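Local coordinates for endo-n-acetyl-beta-d-glucosaminidase (Hypocrea jecorina, PDB 4AC1), which cleaves N-linked glycans between the two core N-acetylglucosamine residues and is responsible for deglycosylating the cellulases of its own fungus, at residues Pro98-Ala101 and Thr102-Tyr106; Gln128-Gln132 and Gln133-Arg137. All coordinates share one frame; numbering follows the deposited sequence. Where two conformers were deposited one is given.

Contact 1. Residues Pro98-Ala101 and Thr102-Tyr106; sequences PDSA and TFEHY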
loop_
_atom_site.group_PDB
_atom_site.type_symbol
_atom_site.label_atom_id
_atom_site.label_comp_id
_atom_site.label_asym_id
_atom_site.label_seq_id
_atom_site.Cartn_x
_atom_site.Cartn_y
_atom_site.Cartn_z
ATOM N N PRO A 98 -25.617 1.199 1.571
ATOM C CA PRO A 98 -26.494 2.160 2.243
ATOM C C PRO A 98 -27.369 1.522 3.342
ATOM O O PRO A 98 -28.131 2.228 4.022
ATOM C CB PRO A 98 -27.362 2.688 1.098
ATOM C CG PRO A 98 -27.459 1.560 0.154
ATOM C CD PRO A 98 -26.143 0.813 0.248
ATOM N N ASP A 99 -27.257 0.205 3.507
ATOM C CA ASP A 99 -27.943 -0.528 4.574
ATOM C C ASP A 99 -27.003 -0.632 5.773
ATOM O O ASP A 99 -25.960 -1.283 5.686
ATOM C CB ASP A 99 -28.344 -1.924 4.080
ATOM C CG ASP A 99 -29.112 -2.710 5.115
ATOM O OD1 ASP A 99 -30.337 -2.493 5.240
ATOM O OD2 ASP A 99 -28.496 -3.552 5.805
ATOM N N SER A 100 -27.375 -0.004 6.888
ATOM C CA SER A 100 -26.507 0.081 8.062
ATOM C C SER A 100 -26.046 -1.284 8.565
ATOM O O SER A 100 -24.865 -1.473 8.856
ATOM C CB SER A 100 -27.185 0.862 9.189
ATOM O OG SER A 100 -26.310 0.994 10.296
ATOM N N ALA A 101 -26.973 -2.237 8.665
ATOM C CA ALA A 101 -26.628 -3.571 9.153
ATOM C C ALA A 101 -25.633 -4.281 8.241
ATOM O O ALA A 101 -24.732 -4.973 8.728
ATOM C CB ALA A 101 -27.871 -4.424 9.328
ATOM N N THR A 102 -25.819 -4.116 6.930
ATOM C CA THR A 102 -24.903 -4.667 5.929
ATOM C C THR A 102 -23.511 -4.057 6.108
ATOM O O THR A 102 -22.528 -4.788 6.226
ATOM C CB THR A 102 -25.436 -4.453 4.502
ATOM O OG1 THR A 102 -26.686 -5.137 4.371
ATOM C CG2 THR A 102 -24.470 -4.996 3.472
ATOM N N PHE A 103 -23.426 -2.727 6.171
ATOM C CA PHE A 103 -22.143 -2.086 6.450
ATOM C C PHE A 103 -21.506 -2.596 7.734
ATOM O O PHE A 103 -20.345 -3.001 7.717
ATOM C CB PHE A 103 -22.222 -0.560 6.474
ATOM C CG PHE A 103 -20.918 0.077 6.881
ATOM C CD1 PHE A 103 -19.840 0.130 5.990
ATOM C CD2 PHE A 103 -20.743 0.550 8.172
ATOM C CE1 PHE A 103 -18.622 0.663 6.384
ATOM C CE2 PHE A 103 -19.528 1.104 8.567
ATOM C CZ PHE A 103 -18.472 1.153 7.669
ATOM N N GLU A 104 -22.252 -2.607 8.838
ATOM C CA GLU A 104 -21.711 -3.076 10.108
ATOM C C GLU A 104 -21.181 -4.495 10.008
ATOM O O GLU A 104 -20.161 -4.833 10.613
ATOM C CB GLU A 104 -22.755 -2.993 11.225
ATOM C CG GLU A 104 -23.000 -1.602 11.740
ATOM C CD GLU A 104 -21.814 -1.016 12.491
ATOM O OE1 GLU A 104 -21.106 -1.751 13.215
ATOM O OE2 GLU A 104 -21.613 0.203 12.355
ATOM N N HIS A 105 -21.893 -5.335 9.261
ATOM C CA HIS A 105 -21.510 -6.726 9.122
ATOM C C HIS A 105 -20.146 -6.851 8.432
ATOM O O HIS A 105 -19.249 -7.536 8.932
ATOM C CB HIS A 105 -22.577 -7.519 8.361
ATOM C CG HIS A 105 -22.153 -8.908 8.005
ATOM N ND1 HIS A 105 -22.008 -9.903 8.949
ATOM C CD2 HIS A 105 -21.835 -9.467 6.816
ATOM C CE1 HIS A 105 -21.615 -11.013 8.353
ATOM N NE2 HIS A 105 -21.511 -10.781 7.057
ATOM N N TYR A 106 -19.997 -6.202 7.281
ATOM C CA TYR A 106 -18.764 -6.327 6.505
ATOM C C TYR A 106 -17.618 -5.525 7.115
ATOM O O TYR A 106 -16.473 -5.997 7.147
ATOM C CB TYR A 106 -19.001 -6.031 5.013
ATOM C CG TYR A 106 -19.902 -7.067 4.395
ATOM C CD1 TYR A 106 -19.464 -8.379 4.248
ATOM C CD2 TYR A 106 -21.206 -6.756 4.016
ATOM C CE1 TYR A 106 -20.289 -9.355 3.713
ATOM C CE2 TYR A 106 -22.045 -7.733 3.488
ATOM C CZ TYR A 106 -21.568 -9.028 3.341
ATOM O OH TYR A 106 -22.388 -9.999 2.830
#

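Contact 2. Residues Gln128-Gln132 and Gln133-Arg137; sequences QPMSQ and QGIDR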
loop_
_atom_site.group_PDB
_atom_site.type_symbol
_atom_site.label_atom_id
_atom_site.label_comp_id
_atom_site.label_asym_id
_atom_site.label_seq_id
_atom_site.Cartn_x
_atom_site.Cartn_y
_atom_site.Cartn_z
ATOM N N GLN A 128 -12.152 0.319 -7.765
ATOM C CA GLN A 128 -13.478 0.429 -8.400
ATOM C C GLN A 128 -14.193 1.582 -7.709
ATOM O O GLN A 128 -13.785 1.968 -6.614
ATOM C CB GLN A 128 -14.301 -0.864 -8.282
ATOM C CG GLN A 128 -13.629 -2.102 -8.850
ATOM C CD GLN A 128 -12.620 -2.721 -7.884
ATOM O OE1 GLN A 128 -12.823 -2.733 -6.670
ATOM N NE2 GLN A 128 -11.527 -3.238 -8.434
ATOM N N PRO A 129 -15.254 2.140 -8.329
ATOM C CA PRO A 129 -15.892 3.312 -7.712
ATOM C C PRO A 129 -16.521 3.054 -6.340
ATOM O O PRO A 129 -17.196 2.032 -6.134
ATOM C CB PRO A 129 -16.972 3.697 -8.730
ATOM C CG PRO A 129 -16.426 3.208 -10.034
ATOM C CD PRO A 129 -15.770 1.899 -9.691
ATOM N N MET A 130 -16.261 3.973 -5.413
ATOM C CA MET A 130 -16.887 4.001 -4.089
ATOM C C MET A 130 -17.355 5.431 -3.849
ATOM O O MET A 130 -16.660 6.375 -4.240
ATOM C CB MET A 130 -15.892 3.580 -2.999
ATOM C CG MET A 130 -16.489 3.462 -1.621
ATOM S SD MET A 130 -15.248 2.983 -0.414
ATOM C CE MET A 130 -16.286 2.297 0.889
ATOM N N SER A 131 -18.513 5.597 -3.213
ATOM C CA SER A 131 -19.056 6.930 -2.952
ATOM C C SER A 131 -18.164 7.699 -2.001
ATOM O O SER A 131 -17.419 7.107 -1.207
ATOM C CB SER A 131 -20.479 6.849 -2.386
ATOM O OG SER A 131 -20.457 6.359 -1.054
ATOM N N GLN A 132 -18.239 9.025 -2.088
ATOM C CA GLN A 132 -17.567 9.890 -1.126
ATOM C C GLN A 132 -17.976 9.585 0.310
ATOM O O GLN A 132 -17.126 9.493 1.205
ATOM C CB GLN A 132 -17.839 11.363 -1.432
ATOM C CG GLN A 132 -16.830 12.297 -0.779
ATOM C CD GLN A 132 -15.482 12.244 -1.485
ATOM O OE1 GLN A 132 -15.411 12.411 -2.700
ATOM N NE2 GLN A 132 -14.407 11.985 -0.725
ATOM N N GLN A 133 -19.282 9.437 0.530
ATOM C CA GLN A 133 -19.785 9.141 1.864
ATOM C C GLN A 133 -19.207 7.816 2.383
ATOM O O GLN A 133 -18.865 7.697 3.561
ATOM C CB GLN A 133 -21.310 9.073 1.858
ATOM C CG GLN A 133 -21.896 8.911 3.248
ATOM C CD GLN A 133 -23.384 8.632 3.251
ATOM O OE1 GLN A 133 -23.998 8.434 2.204
ATOM N NE2 GLN A 133 -23.972 8.596 4.445
ATOM N N GLY A 134 -19.134 6.829 1.497
ATOM C CA GLY A 134 -18.621 5.508 1.861
ATOM C C GLY A 134 -17.158 5.503 2.298
ATOM O O GLY A 134 -16.812 4.944 3.345
ATOM N N ILE A 135 -16.286 6.135 1.512
ATOM C CA ILE A 135 -14.867 6.163 1.883
ATOM C C ILE A 135 -14.651 7.005 3.124
ATOM O O ILE A 135 -13.875 6.628 4.004
ATOM C CB ILE A 135 -13.910 6.589 0.708
ATOM C CG1 ILE A 135 -12.441 6.306 1.063
ATOM C CG2 ILE A 135 -14.113 8.052 0.314
ATOM C CD1 ILE A 135 -12.147 4.814 1.321
ATOM N N ASP A 136 -15.354 8.135 3.210
ATOM C CA ASP A 136 -15.222 8.994 4.383
ATOM C C ASP A 136 -15.611 8.239 5.664
ATOM O O ASP A 136 -14.914 8.317 6.682
ATOM C CB ASP A 136 -16.070 10.267 4.245
ATOM C CG ASP A 136 -15.576 11.232 3.155
ATOM O OD1 ASP A 136 -14.609 10.959 2.404
ATOM O OD2 ASP A 136 -16.200 12.312 3.039
ATOM N N ARG A 137 -16.735 7.521 5.609
ATOM C CA ARG A 137 -17.201 6.726 6.734
ATOM C C ARG A 137 -16.189 5.652 7.097
ATOM O O ARG A 137 -15.883 5.462 8.266
ATOM C CB ARG A 137 -18.553 6.085 6.417
ATOM C CG ARG A 137 -19.022 5.081 7.470
ATOM C CD ARG A 137 -20.392 4.505 7.180
ATOM N NE ARG A 137 -20.444 3.753 5.929
ATOM C CZ ARG A 137 -21.552 3.217 5.424
ATOM N NH1 ARG A 137 -22.706 3.368 6.061
ATOM N NH2 ARG A 137 -21.512 2.546 4.280
HETATM O O HOH W 1 -23.164 6.400 -0.034
#

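Contact 1. Residues Pro98-Ala101 and Thr102-Tyr106
D99 caps the N-terminus of helix 100-116 by reaching forward to T102, at the start of the helix in the beta-alpha-beta unit 77-83, 100-116, 121-125 of the GH18 (beta/alpha)8 barrel. A backbone N-H and a hydroxyl of T102 both give to one carboxylate oxygen of D99. T102 N gives to D99 OD2 at 3.0 Å, on the anti side and somewhat out of the carboxylate plane. T102 OG1 gives to D99 OD2 at 2.8 Å, arriving from above that plane by 38°. The side chains cross at about a right angle, and T102 keeps OG1 beside its own backbone N (chi1 -61°), which lets both donors reach the same oxygen. Before the helix, D99 N is bonded to S97 OG.

Backbone hydrogen bonds from residue i+4 to i carry on from the cap: F103 N to D99 O, E104 N to S100 O, and H105 N to A101 O. The last spans 2.9 Å and is more bent, with an N-H...O angle of 146°. E104 CG lies 3.4 Å from S100 O, while its carboxylate is held by a salt bridge to R141.

Aromatic packing follows the next turn. The F103 ring leads away from the cap. One face of the Y106 ring receives H105 CD2, 3.4 Å above its plane, and T102 CG2 lies at its edge, 3.6 Å from Y106 CE2.

Contact 2. Residues Gln128-Gln132 and Gln133-Arg137
S131 is the N-cap of helix 132-146: its OG accepts from G134 N at 2.9 Å, while I135 N bonds to S131 O and D136 N to Q132 O. The tight part lies around G134. With no side chain there, M130 CE comes within 3.6 Å of G134 C, and the extended methionine lays SD 4.0 Å from I135 CD1. The solvent side is looser: Q133 stretches outward with CG opposite its backbone N (chi1 -174°), and a water bridges it to the cap, donating to S131 OG and Q133 OE1. S131 OG is also hydrogen-bonded to D96.

On the flank toward helix 172-179, Q132 NE2 gives to D136 OD1 at 3.3 Å. D136 OD1 lies close to the Q132 amide plane and is met on its syn side, 26° out of the carboxylate plane, with the two flat groups turned 54° apart; Q132 OE1 accepts from S171 N. Were D136 an alanine, the amide of Q132 would probably lose this carboxylate acceptor, and a gap would be likely to open against helix 172-179. That helix packs on Q132 through A174 and on D136 through L175, T178 and Q179, while M130 ties the loop after strand 121-125 to S168 by backbone bonding.

In the fold
Contacts 1 and 2 are the starts of successive barrel helices, 100-116 and 132-146, with centres 14 Å apart. In chain order strand 121-125 separates them; D125 at its end and E127 just beyond belong to the family's DxDxE motif, which probably marks the active site. The contacts touch where R137 NH2 lies 3.4 Å from F103 CD1, part of a cation-pi contact, and R137 NH2 also bonds to S97 O. Between side chains, I135 is about 9 Å from D125 and H105 about 11 Å from H50, both zinc-binding in a structure of this protein but without zinc in this chain. To a bound zinc ion it is about 9 Å from the D136 side chain and about 14 Å from that of F103.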